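Local coordinates for 4-hydroxybutyrate coenzyme A transferase (Shewanella oneidensis, PDB 2OAS), which probably transfers coenzyme A between acyl-CoA thioesters and small carboxylates such as acetate or 4-hydroxybutyrate, and is captured here with coenzyme A bound, at residues D91-E99 / I325-D334. Sequence-based numbering, arbitrary orientation.
Sequences DYVPIFLSE and IYSGVGGQMD. With COA (coenzyme A), chain C.
Tyr92 and Ile325 form a CH-pi pair in which Ile325 CG2 stands 3.6 Å from the centroid of the Tyr92 ring, only 6° off its normal. Tyr92 CG lies anti to the backbone N (chi1 167°), which swings the ring across to the isoleucine, while the backbone N of Pro94 covers the other face. The phenol oxygen ends near Gly328 and has a weak hydrogen bond to Asp319. With an alanine in place of Tyr92, a gap would probably open against Ile325 CG2 and Asp319 would lack its weak phenol bond. Farther along, Val329 CG1 packs 3.5 Å from Phe96 CD1. Met333, a selenomethionine, sets CE 3.6 Å from Phe96 CE1, and its SE, 4.8 Å from the ring centroid, makes an oblique Met-aromatic contact.

Polar bonds join the two segments around Leu97 and Ser98. Leu97 N donates to Gly330 O at 2.8 Å, nearly straight at 164°. Ser98 OG gives its hydrogen to Asp334 OD1 over 2.9 Å, approaching nearly end-on to the carboxylate C-O bond; a water also donates to OD1 and, weakly, to Gly330 O.

The same loop illustrates how a glycine-rich turn can hold a cofactor: Gly331 N, at the N-cap of helix 332-341, donates to COA O5P at 2.6 Å. A CB on Gly330 would collide with that oxygen, and the residue's positive phi itself favours glycine. Ser327 OG adds a weak bond to COA O9P.

Segment 91-99 leaves edge strand 91-92 of the N-terminal domain's parallel sheet, whereas 325-334 leads from strand 324-325 into helix 332-341 of the C-terminal domain, joining the two domains beside the coenzyme. Arg337 of the second subunit forms salt bridges with Asp334 and Glu99, placing this junction at the dimer interface.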
# COMPACT_ATOMS: atom_id res chain seq x y z
N ASP A 91 -6.50 -23.05 -3.69
CA ASP A 91 -6.93 -21.77 -3.16
C ASP A 91 -5.81 -20.76 -3.13
O ASP A 91 -4.68 -21.10 -2.78
CB ASP A 91 -7.48 -21.96 -1.76
CG ASP A 91 -8.71 -22.80 -1.74
OD1 ASP A 91 -9.57 -22.55 -2.60
OD2 ASP A 91 -8.84 -23.69 -0.87
N TYR A 92 -6.12 -19.53 -3.51
CA TYR A 92 -5.15 -18.44 -3.50
C TYR A 92 -5.56 -17.42 -2.45
O TYR A 92 -6.67 -16.87 -2.50
CB TYR A 92 -5.09 -17.75 -4.85
CG TYR A 92 -4.34 -16.43 -4.84
CD1 TYR A 92 -4.98 -15.24 -5.18
CD2 TYR A 92 -2.98 -16.38 -4.53
CE1 TYR A 92 -4.28 -14.03 -5.21
CE2 TYR A 92 -2.28 -15.18 -4.56
CZ TYR A 92 -2.93 -14.01 -4.91
OH TYR A 92 -2.22 -12.83 -5.01
N VAL A 93 -4.65 -17.17 -1.50
CA VAL A 93 -4.88 -16.21 -0.43
C VAL A 93 -4.00 -14.99 -0.60
O VAL A 93 -2.82 -15.03 -0.31
CB VAL A 93 -4.61 -16.85 0.95
CG1 VAL A 93 -4.86 -15.83 2.06
CG2 VAL A 93 -5.50 -18.07 1.14
N PRO A 94 -4.57 -13.88 -1.08
CA PRO A 94 -3.75 -12.69 -1.26
C PRO A 94 -3.26 -12.12 0.08
O PRO A 94 -4.06 -11.89 0.99
CB PRO A 94 -4.68 -11.75 -2.02
CG PRO A 94 -6.04 -12.11 -1.49
CD PRO A 94 -5.98 -13.62 -1.43
N ILE A 95 -1.95 -11.89 0.20
CA ILE A 95 -1.39 -11.36 1.45
C ILE A 95 0.04 -10.88 1.28
O ILE A 95 0.83 -11.53 0.60
CB ILE A 95 -1.38 -12.43 2.55
CG1 ILE A 95 -0.76 -11.86 3.83
CG2 ILE A 95 -0.56 -13.61 2.12
CD1 ILE A 95 -0.90 -12.77 5.00
N PHE A 96 0.38 -9.74 1.89
CA PHE A 96 1.76 -9.24 1.78
C PHE A 96 2.66 -10.30 2.38
O PHE A 96 2.29 -10.94 3.36
CB PHE A 96 1.96 -7.92 2.53
CG PHE A 96 1.06 -6.83 2.07
CD1 PHE A 96 1.07 -6.43 0.74
CD2 PHE A 96 0.13 -6.27 2.93
CE1 PHE A 96 0.15 -5.50 0.26
CE2 PHE A 96 -0.80 -5.34 2.46
CZ PHE A 96 -0.79 -4.96 1.13
N LEU A 97 3.82 -10.49 1.79
CA LEU A 97 4.73 -11.49 2.29
C LEU A 97 5.12 -11.21 3.73
O LEU A 97 5.13 -12.12 4.55
CB LEU A 97 5.98 -11.56 1.40
CG LEU A 97 6.25 -13.02 1.01
CD1 LEU A 97 6.40 -13.12 -0.50
CD2 LEU A 97 7.49 -13.54 1.72
N SER A 98 5.40 -9.95 4.04
CA SER A 98 5.77 -9.57 5.40
C SER A 98 4.64 -9.81 6.41
O SER A 98 4.89 -9.85 7.61
CB SER A 98 6.19 -8.10 5.45
OG SER A 98 5.17 -7.28 4.90
N GLU A 99 3.42 -9.97 5.92
CA GLU A 99 2.28 -10.20 6.81
C GLU A 99 2.09 -11.68 7.13
O GLU A 99 1.36 -12.03 8.05
CB GLU A 99 0.97 -9.69 6.18
CG GLU A 99 0.90 -8.21 5.84
CD GLU A 99 0.91 -7.31 7.06
OE1 GLU A 99 0.10 -7.53 7.98
OE2 GLU A 99 1.71 -6.35 7.08
N ILE A 325 -5.11 -16.35 -11.39
CA ILE A 325 -3.94 -16.06 -10.56
C ILE A 325 -2.67 -16.66 -11.16
O ILE A 325 -2.62 -17.85 -11.45
CB ILE A 325 -4.12 -16.61 -9.15
CG1 ILE A 325 -5.47 -16.18 -8.59
CG2 ILE A 325 -2.97 -16.14 -8.26
CD1 ILE A 325 -5.70 -14.68 -8.59
N TYR A 326 -1.66 -15.82 -11.34
CA TYR A 326 -0.39 -16.28 -11.88
C TYR A 326 0.64 -16.47 -10.77
O TYR A 326 1.30 -17.51 -10.70
CB TYR A 326 0.14 -15.26 -12.90
CG TYR A 326 1.41 -15.71 -13.61
CD1 TYR A 326 1.36 -16.57 -14.71
CD2 TYR A 326 2.67 -15.33 -13.13
CE1 TYR A 326 2.53 -17.05 -15.31
CE2 TYR A 326 3.84 -15.80 -13.72
CZ TYR A 326 3.77 -16.66 -14.81
OH TYR A 326 4.93 -17.14 -15.38
N SER A 327 0.78 -15.48 -9.88
CA SER A 327 1.75 -15.59 -8.81
C SER A 327 1.25 -15.11 -7.46
O SER A 327 0.54 -15.83 -6.75
CB SER A 327 3.04 -14.85 -9.20
OG SER A 327 2.76 -13.50 -9.56
N GLY A 328 1.62 -13.89 -7.08
CA GLY A 328 1.19 -13.37 -5.80
C GLY A 328 1.61 -11.94 -5.52
O GLY A 328 2.37 -11.34 -6.29
N VAL A 329 1.10 -11.40 -4.43
CA VAL A 329 1.40 -10.03 -4.00
C VAL A 329 2.88 -9.88 -3.69
O VAL A 329 3.53 -8.92 -4.10
CB VAL A 329 0.59 -9.66 -2.75
CG1 VAL A 329 1.09 -8.34 -2.18
CG2 VAL A 329 -0.89 -9.57 -3.10
N GLY A 330 3.42 -10.85 -2.94
CA GLY A 330 4.82 -10.81 -2.58
C GLY A 330 5.21 -9.61 -1.74
O GLY A 330 4.67 -9.39 -0.65
N GLY A 331 6.16 -8.82 -2.22
CA GLY A 331 6.59 -7.68 -1.46
C GLY A 331 7.12 -6.54 -2.29
O GLY A 331 7.94 -5.77 -1.83
N GLN A 332 6.65 -6.42 -3.52
CA GLN A 332 7.11 -5.34 -4.38
C GLN A 332 6.53 -4.01 -3.91
O GLN A 332 7.16 -2.96 -4.06
CB GLN A 332 6.69 -5.58 -5.83
CG GLN A 332 5.20 -5.41 -6.06
CD GLN A 332 4.82 -5.28 -7.52
OE1 GLN A 332 3.67 -5.00 -7.85
NE2 GLN A 332 5.79 -5.49 -8.41
N MSE A 333 5.33 -4.05 -3.35
CA MSE A 333 4.69 -2.83 -2.90
C MSE A 333 5.42 -2.21 -1.72
O MSE A 333 5.73 -1.03 -1.70
CB MSE A 333 3.24 -3.11 -2.53
CG MSE A 333 2.42 -1.86 -2.37
SE MSE A 333 0.77 -2.24 -1.45
CE MSE A 333 1.46 -2.16 0.34
N ASP A 334 5.69 -3.04 -0.71
CA ASP A 334 6.40 -2.59 0.48
C ASP A 334 7.74 -1.98 0.09
O ASP A 334 8.15 -0.96 0.66
CB ASP A 334 6.60 -3.77 1.43
CG ASP A 334 5.35 -4.12 2.21
OD1 ASP A 334 5.35 -5.18 2.86
OD2 ASP A 334 4.37 -3.35 2.18
N1A COA C . -1.35 -10.30 -20.71
C2A COA C . -1.42 -11.66 -21.26
N3A COA C . -0.22 -12.48 -20.98
C4A COA C . 0.94 -11.95 -20.23
C5A COA C . 0.98 -10.62 -19.69
C6A COA C . -0.20 -9.77 -19.97
N6A COA C . -0.25 -8.44 -19.49
N7A COA C . 2.19 -10.40 -19.04
C8A COA C . 2.88 -11.61 -19.16
N9A COA C . 2.14 -12.58 -19.88
C1B COA C . 2.51 -13.94 -20.22
C2B COA C . 3.84 -14.20 -20.99
O2B COA C . 3.64 -14.60 -22.30
C3B COA C . 4.64 -15.21 -20.17
O3B COA C . 4.98 -16.38 -20.98
P3B COA C . 5.80 -17.62 -20.43
O7A COA C . 7.12 -17.28 -19.86
O8A COA C . 5.01 -18.31 -19.37
O9A COA C . 5.97 -18.57 -21.52
C4B COA C . 3.83 -15.53 -18.97
O4B COA C . 2.60 -14.79 -19.02
C5B COA C . 4.88 -15.21 -17.83
O5B COA C . 5.24 -13.82 -17.82
P1A COA C . 6.71 -13.17 -17.38
O1A COA C . 7.82 -13.68 -18.13
O2A COA C . 6.71 -11.66 -17.52
O3A COA C . 6.79 -13.57 -15.86
P2A COA C . 7.97 -13.18 -14.93
O4A COA C . 8.59 -14.40 -14.40
O5A COA C . 8.98 -12.42 -15.63
O6A COA C . 7.61 -12.25 -13.85
CBP COA C . 6.01 -11.05 -12.30
CCP COA C . 6.84 -11.06 -13.71
CDP COA C . 5.06 -12.21 -12.75
CEP COA C . 5.17 -9.70 -12.13
CAP COA C . 6.93 -11.50 -10.97
OAP COA C . 7.88 -10.39 -10.91
C9P COA C . 6.16 -11.52 -9.64
O9P COA C . 5.86 -12.61 -9.17
N8P COA C . 5.85 -10.28 -9.03
C7P COA C . 5.17 -9.93 -7.80
C6P COA C . 5.96 -9.06 -6.75
C5P COA C . 6.83 -9.81 -5.83
O5P COA C . 6.88 -9.51 -4.63
N4P COA C . 7.58 -10.88 -6.44
C3P COA C . 8.51 -11.85 -5.88
C2P COA C . 9.68 -11.27 -4.99
S1P COA C . 9.78 -12.06 -3.36
O HOH W 1 5.90 -7.43 1.76